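Ornithine carbamoyltransferase (Giardia intestinalis, PDB 3GRF) probably transfers the carbamoyl group of carbamoyl phosphate to ornithine, giving citrulline, as an enzyme of the arginine degradation pathway. Local coordinates at residues 57-60 and 61-65. Sequence-based numbering, arbitrary orientation.
Sequences RTRV and SLETA
Ser61, Leu62, Glu63 and Thr64 each donate their backbone N-H to the carbonyl four residues earlier, on Arg57, Thr58, Arg59 and Val60, so residues 57-60 and 61-65 are successive turns of one α-helix. Of these i to i+4 bonds, Glu63 N to Arg59 O is the straightest, at 162° about the hydrogen. Two hydroxyls turn back onto the same backbone. Thr64 OG1, beside its own backbone N (chi1 -55°), donates to Val60 O at 2.6 Å; that oxygen also receives Thr64 N at 3.0 Å and is thus gripped twice by one residue. Ser61 OG lies 2.8 Å from Arg57 O and 3.1 Å from Thr58 O, and its single proton could serve either.

The helix, 56-69, is the crossover of a β-α-β unit between parallel strands 46-51 and 72-77 in the carbamoyl-phosphate-binding domain. Thr58 and Leu62 run alongside each other, methyl CG2 of Thr58 meeting Leu62 CD2 at 3.6 Å, and both pack on Phe51 of the first strand; Thr58 OG1 instead accepts a hydrogen bond from NH2 of Arg310, on helix 303-322.

On the face toward strand 72-77, Arg59 bends at chi2 and chi3, bringing its guanidinium beside the carboxylate of Glu63 with the two planes about 12° apart. Arg59 NH1 and Glu63 OE1 form an edge-on salt bridge of 2.9 Å, but OE1 sits too close to a neighbouring atom in the model, so this length and the near-coplanarity are both approximate. Arg59 NH2 has a second carboxylate partner, Glu77 of a neighbouring subunit, which ties this helix into the subunit interface, and a nickel ion lies about 4 Å from the Glu63 side chain.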
ATOM      1  N   ARG A  57       9.506  -1.067  11.748  1.00 29.44           N
ATOM      2  CA  ARG A  57       8.986  -0.268  12.864  1.00 37.69           C
ATOM      3  C   ARG A  57       8.313   1.001  12.395  1.00 31.99           C
ATOM      4  O   ARG A  57       7.198   1.307  12.805  1.00 34.98           O
ATOM      5  CB  ARG A  57      10.101   0.136  13.832  1.00 36.56           C
ATOM      6  CG  ARG A  57      10.260  -0.762  15.034  1.00 45.85           C
ATOM      7  CD  ARG A  57      11.723  -0.674  15.458  1.00 51.83           C
ATOM      8  NE  ARG A  57      12.393  -1.935  15.224  1.00 53.79           N
ATOM      9  CZ  ARG A  57      12.803  -2.391  14.038  1.00 56.54           C
ATOM     10  NH1 ARG A  57      12.614  -1.701  12.918  1.00 55.22           N
ATOM     11  NH2 ARG A  57      13.393  -3.574  13.973  1.00 59.47           N
ATOM     12  N   THR A  58       9.016   1.757  11.548  1.00 35.35           N
ATOM     13  CA  THR A  58       8.511   3.071  11.153  1.00 35.98           C
ATOM     14  C   THR A  58       7.305   2.868  10.240  1.00 32.54           C
ATOM     15  O   THR A  58       6.259   3.457  10.464  1.00 29.70           O
ATOM     16  CB  THR A  58       9.621   3.982  10.562  1.00 36.65           C
ATOM     17  OG1 THR A  58      10.611   4.205  11.576  1.00 36.09           O
ATOM     18  CG2 THR A  58       9.075   5.338  10.115  1.00 32.94           C
ATOM     19  N   ARG A  59       7.433   1.996   9.252  1.00 26.61           N
ATOM     20  CA  ARG A  59       6.364   1.787   8.310  1.00 28.57           C
ATOM     21  C   ARG A  59       5.101   1.220   8.944  1.00 28.96           C
ATOM     22  O   ARG A  59       3.993   1.685   8.656  1.00 26.81           O
ATOM     23  CB  ARG A  59       6.797   0.858   7.192  1.00 35.00           C
ATOM     24  CG  ARG A  59       6.140   1.229   5.893  1.00 44.14           C
ATOM     25  CD  ARG A  59       5.099   0.227   5.495  1.00 42.09           C
ATOM     26  NE  ARG A  59       5.709  -0.708   4.584  1.00 41.99           N
ATOM     27  CZ  ARG A  59       5.098  -1.289   3.560  1.00 37.88           C
ATOM     28  NH1 ARG A  59       3.827  -1.035   3.266  1.00 31.06           N
ATOM     29  NH2 ARG A  59       5.800  -2.135   2.826  1.00 31.66           N
ATOM     30  N   VAL A  60       5.246   0.213   9.791  1.00 22.45           N
ATOM     31  CA  VAL A  60       4.040  -0.440  10.341  1.00 25.06           C
ATOM     32  C   VAL A  60       3.356   0.508  11.306  1.00 26.86           C
ATOM     33  O   VAL A  60       2.122   0.519  11.407  1.00 24.89           O
ATOM     34  CB  VAL A  60       4.380  -1.812  11.040  1.00 23.08           C
ATOM     35  CG1 VAL A  60       3.312  -2.250  12.053  1.00 27.04           C
ATOM     36  CG2 VAL A  60       4.603  -2.907  10.021  1.00 32.16           C
ATOM     37  N   SER A  61       4.133   1.272  12.072  1.00 25.78           N
ATOM     38  CA  SER A  61       3.506   2.133  13.103  1.00 24.97           C
ATOM     39  C   SER A  61       2.739   3.287  12.443  1.00 13.94           C
ATOM     40  O   SER A  61       1.671   3.692  12.906  1.00 34.49           O
ATOM     41  CB  SER A  61       4.539   2.673  14.123  1.00 26.51           C
ATOM     42  OG  SER A  61       5.538   3.448  13.497  1.00 28.54           O
ATOM     43  N   LEU A  62       3.315   3.807  11.364  1.00 20.03           N
ATOM     44  CA  LEU A  62       2.755   4.908  10.566  1.00 23.23           C
ATOM     45  C   LEU A  62       1.463   4.508   9.863  1.00 30.22           C
ATOM     46  O   LEU A  62       0.458   5.217   9.954  1.00 27.19           O
ATOM     47  CB  LEU A  62       3.808   5.336   9.507  1.00 25.54           C
ATOM     48  CG  LEU A  62       4.524   6.674   9.703  1.00 29.67           C
ATOM     49  CD1 LEU A  62       4.427   7.217  11.117  1.00 28.97           C
ATOM     50  CD2 LEU A  62       5.939   6.730   9.161  1.00 24.12           C
ATOM     51  N   GLU A  63       1.499   3.357   9.172  1.00 24.52           N
ATOM     52  CA  GLU A  63       0.396   2.860   8.378  1.00 32.69           C
ATOM     53  C   GLU A  63      -0.760   2.440   9.336  1.00 31.68           C
ATOM     54  O   GLU A  63      -1.929   2.743   9.098  1.00 33.54           O
ATOM     55  CB  GLU A  63       0.883   1.685   7.481  1.00 26.98           C
ATOM     56  CG  GLU A  63       0.486   1.844   5.996  1.00 38.20           C
ATOM     57  CD  GLU A  63       1.163   0.896   5.025  1.00 29.41           C
ATOM     58  OE1 GLU A  63       2.429   0.781   5.029  1.00 34.64           O
ATOM     59  OE2 GLU A  63       0.433   0.299   4.209  1.00 35.50           O
ATOM     60  N   THR A  64      -0.406   1.771  10.435  1.00 32.60           N
ATOM     61  CA  THR A  64      -1.359   1.369  11.463  1.00 29.88           C
ATOM     62  C   THR A  64      -1.951   2.573  12.191  1.00 28.58           C
ATOM     63  O   THR A  64      -3.166   2.576  12.509  1.00 30.08           O
ATOM     64  CB  THR A  64      -0.691   0.389  12.470  1.00 24.06           C
ATOM     65  OG1 THR A  64      -0.162  -0.689  11.742  1.00 27.98           O
ATOM     66  CG2 THR A  64      -1.746  -0.216  13.464  1.00 20.33           C
ATOM     67  N   ALA A  65      -1.110   3.590  12.457  1.00 27.80           N
ATOM     68  CA  ALA A  65      -1.560   4.790  13.179  1.00 24.81           C
ATOM     69  C   ALA A  65      -2.681   5.411  12.410  1.00 30.70           C
ATOM     70  O   ALA A  65      -3.715   5.737  12.996  1.00 25.72           O
ATOM     71  CB  ALA A  65      -0.422   5.795  13.409  1.00 31.84           C
TER